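Local atomic coordinates of putative ferredoxin (PDB entry 4ID8), a protein that carries a [3Fe-4S] cluster and probably passes electrons to the cytochrome P450 CYP194A4, with which it is associated. Residues V43-A46 with D47-D50; S57-P60 with E61-D65. All coordinates share one frame; numbering follows the deposited sequence.

Contact 1: residues V43-A46 with D47-D50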
# COMPACT_ATOMS: atom_id res chain seq x y z
N VAL A 43 6.96 -3.40 7.01
CA VAL A 43 7.22 -4.87 6.84
C VAL A 43 5.93 -5.71 6.72
O VAL A 43 4.99 -5.54 7.50
CB VAL A 43 8.03 -5.50 8.05
CG1 VAL A 43 8.05 -6.99 7.94
CG2 VAL A 43 9.39 -5.06 8.04
N VAL A 44 5.90 -6.64 5.78
CA VAL A 44 4.68 -7.33 5.49
C VAL A 44 4.68 -8.68 6.19
O VAL A 44 5.56 -9.48 5.94
CB VAL A 44 4.56 -7.54 4.00
CG1 VAL A 44 3.39 -8.41 3.71
CG2 VAL A 44 4.48 -6.18 3.25
N PRO A 45 3.71 -8.93 7.11
CA PRO A 45 3.63 -10.21 7.79
C PRO A 45 3.19 -11.35 6.86
O PRO A 45 2.52 -11.09 5.85
CB PRO A 45 2.55 -10.00 8.85
CG PRO A 45 1.98 -8.80 8.62
CD PRO A 45 2.73 -7.99 7.63
N ALA A 46 3.59 -12.58 7.22
CA ALA A 46 3.40 -13.80 6.40
C ALA A 46 1.95 -13.89 5.95
O ALA A 46 1.67 -14.11 4.78
CB ALA A 46 3.82 -15.03 7.19
N ASP A 47 1.02 -13.63 6.86
CA ASP A 47 -0.42 -13.63 6.53
C ASP A 47 -0.97 -12.49 5.66
O ASP A 47 -2.11 -12.54 5.24
CB ASP A 47 -1.24 -13.75 7.78
CG ASP A 47 -1.17 -12.51 8.65
OD1 ASP A 47 -0.20 -11.72 8.58
OD2 ASP A 47 -2.13 -12.32 9.41
N LEU A 48 -0.16 -11.49 5.34
CA LEU A 48 -0.66 -10.41 4.51
C LEU A 48 0.13 -10.28 3.23
O LEU A 48 0.04 -9.27 2.58
CB LEU A 48 -0.63 -9.09 5.27
CG LEU A 48 -1.52 -9.05 6.50
CD1 LEU A 48 -1.29 -7.77 7.22
CD2 LEU A 48 -2.98 -9.20 6.12
N ILE A 49 0.92 -11.29 2.89
CA ILE A 49 1.88 -11.20 1.76
C ILE A 49 1.12 -11.13 0.47
O ILE A 49 1.44 -10.37 -0.43
CB ILE A 49 2.97 -12.34 1.82
CG1 ILE A 49 4.11 -11.90 2.77
CG2 ILE A 49 3.53 -12.65 0.43
CD1 ILE A 49 5.20 -12.98 3.09
N ASP A 50 0.05 -11.91 0.41
CA ASP A 50 -0.82 -11.92 -0.75
C ASP A 50 -1.64 -10.64 -0.92
O ASP A 50 -1.84 -10.19 -2.05
CB ASP A 50 -1.78 -13.12 -0.71
CG ASP A 50 -1.08 -14.46 -1.01
OD1 ASP A 50 0.05 -14.46 -1.59
OD2 ASP A 50 -1.71 -15.50 -0.65

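Contact 2: residues S57-P60 with E61-D65. With F3S (Fe3-s4 cluster), chain B.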
# COMPACT_ATOMS: atom_id res chain seq x y z
N SER A 57 -1.06 -4.58 -7.28
CA SER A 57 -1.54 -4.87 -8.62
C SER A 57 -2.72 -3.95 -8.95
O SER A 57 -2.83 -3.41 -10.07
CB SER A 57 -1.99 -6.30 -8.71
OG SER A 57 -2.40 -6.60 -10.05
N ASN A 58 -3.58 -3.78 -7.94
CA ASN A 58 -4.80 -2.98 -7.99
C ASN A 58 -4.74 -1.44 -8.02
O ASN A 58 -5.69 -0.80 -8.49
CB ASN A 58 -5.73 -3.43 -6.89
CG ASN A 58 -6.86 -4.22 -7.44
OD1 ASN A 58 -6.64 -5.11 -8.27
ND2 ASN A 58 -8.08 -3.86 -7.07
N CYS A 59 -3.63 -0.85 -7.56
CA CYS A 59 -3.51 0.60 -7.63
C CYS A 59 -3.54 1.10 -9.09
O CYS A 59 -2.63 0.80 -9.85
CB CYS A 59 -2.26 1.14 -6.94
SG CYS A 59 -2.21 3.03 -6.98
N PRO A 60 -4.55 1.93 -9.44
CA PRO A 60 -4.64 2.49 -10.81
C PRO A 60 -3.47 3.36 -11.23
O PRO A 60 -3.25 3.52 -12.42
CB PRO A 60 -5.96 3.31 -10.78
CG PRO A 60 -6.74 2.71 -9.59
CD PRO A 60 -5.65 2.44 -8.59
N GLU A 61 -2.72 3.90 -10.27
CA GLU A 61 -1.67 4.89 -10.52
C GLU A 61 -0.25 4.31 -10.50
O GLU A 61 0.76 5.05 -10.74
CB GLU A 61 -1.78 6.01 -9.51
CG GLU A 61 -3.15 6.70 -9.44
CD GLU A 61 -3.66 7.31 -10.80
OE1 GLU A 61 -4.91 7.44 -10.99
OE2 GLU A 61 -2.82 7.65 -11.67
N ASN A 62 -0.20 3.01 -10.21
CA ASN A 62 1.05 2.24 -10.02
C ASN A 62 1.97 2.87 -9.00
O ASN A 62 3.18 2.93 -9.16
CB ASN A 62 1.74 1.90 -11.37
CG ASN A 62 0.87 0.94 -12.24
OD1 ASN A 62 0.20 -0.02 -11.73
ND2 ASN A 62 0.84 1.22 -13.53
N ALA A 63 1.33 3.33 -7.94
CA ALA A 63 1.95 4.12 -6.89
C ALA A 63 2.66 3.27 -5.82
O ALA A 63 3.46 3.80 -5.09
CB ALA A 63 0.92 5.01 -6.23
N ILE A 64 2.39 1.96 -5.77
CA ILE A 64 2.93 1.10 -4.72
C ILE A 64 4.18 0.28 -5.16
O ILE A 64 4.14 -0.45 -6.14
CB ILE A 64 1.83 0.15 -4.11
CG1 ILE A 64 0.64 0.98 -3.56
CG2 ILE A 64 2.42 -0.82 -3.03
CD1 ILE A 64 -0.67 0.21 -3.31
N ASP A 65 5.27 0.37 -4.40
CA ASP A 65 6.44 -0.48 -4.59
C ASP A 65 6.53 -1.51 -3.51
O ASP A 65 6.35 -1.20 -2.36
CB ASP A 65 7.71 0.30 -4.37
CG ASP A 65 7.81 1.49 -5.23
OD1 ASP A 65 7.53 1.29 -6.43
OD2 ASP A 65 8.20 2.58 -4.68
FE1 F3S B . -3.19 5.88 -3.68
FE3 F3S B . -3.85 3.60 -2.71
FE4 F3S B . -3.18 3.78 -5.16
S1 F3S B . -4.85 5.53 -2.25
S2 F3S B . -3.89 5.85 -5.79
S3 F3S B . -1.91 4.13 -3.45
S4 F3S B . -4.92 2.64 -4.42

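Contact 1: residues V43-A46 with D47-D50
The backbone N of Leu48 donates to the carbonyl O of Pro45 at 2.8 Å, a nearly straight bond (N-H...O 162°) that closes a four-residue turn, Pro45 to Leu48. One residue on, a weak bond runs from Ile49 N to Ala46 O at 3.5 Å and repeats the same spacing. Side chains pack on both flanks of this backbone core. On one flank Leu48 brings CD1 to 3.7 Å from Pro45 CG, the two side chains crossing at a slant. Asp47 reaches back to the same ring: its CG is wedged between the backbone N and the carbonyl carbon (chi1 69°), which carries OD1 to 3.3 Å from Pro45 CB. On the other flank Val44 crosses Ile49 at an angle, its CG1 3.7 Å from Ile49 CG1. The same methyl lies 3.6 Å from Leu48 O. Farther out, Leu5 near the chain start touches both Val44 and Ile49 and shares backbone hydrogen bonding with Val44, while Leu48 rests on Glu26 and Leu27, so parts of an otherwise largely exposed turn lie against Leu5 and the loop at Glu26 and Leu27. With Leu48 at the N-cap of helix 49-58, the arrangement is a short 3-10-like lead-in to a helix, here joining the loop after strand 36-38 to the helix of a small ferredoxin domain.

Contact 2: residues S57-P60 with E61-D65
Cys59 swings its SG away from its own backbone N (chi1 -177°) and toward the N-H groups of the turn that follows, while Glu61 bends at chi2 (-57°) and lays its CG 3.8 Å from the cluster sulfide S2. The sulfur binds the iron FE4 of the [3Fe-4S] cluster at 2.2 Å. Two backbone N-H groups also point at it: Glu61 N at 3.4 Å from Cys59 SG (N-H...S 155°), and Ala63 N, a weak bond at 3.7 Å from the same sulfur. The turn from Cys59 to Asn62 is of type I, closed by a weak bond from Asn62 N to Cys59 O at 3.3 Å. Apolar groups adjoin the cysteine and cluster: Ala63 CB lies 3.8 Å from Cys59 SG, while Ile64 CD1 lies 4.1 Å from Cys59 CB and as far from the sulfide S3. Beyond the turn, Pro60 and Glu61 both touch His17, and Ile64 meets Cys20, so other residues of the cluster site adjoin this one. N-H...S bonds of this kind are a recurrent feature of iron-sulfur proteins; they would be expected to draw charge from the thiolate, stabilise the reduced cluster and help set its potential.

Helix 49-58 belongs to both contacts: contact 1 leads into its N-terminal end and contact 2 takes over where it ends. Their centres lie about 17 Å apart, and their nearest atoms about 8 Å, so they do not touch. Contact 1 is a surface arrangement, about 14 Å from the cluster at the Val44 side chain, and combines carbonyl-accepted backbone bonds with aliphatic packing. Contact 2 is partly buried and leads into strand 64-67; there a metal-bound thiolate replaces carbonyls as the main acceptor, and apolar groups pack beside the cysteine and the cluster. The helix thus starts at a surface turn, and the cluster ligand follows directly after its end.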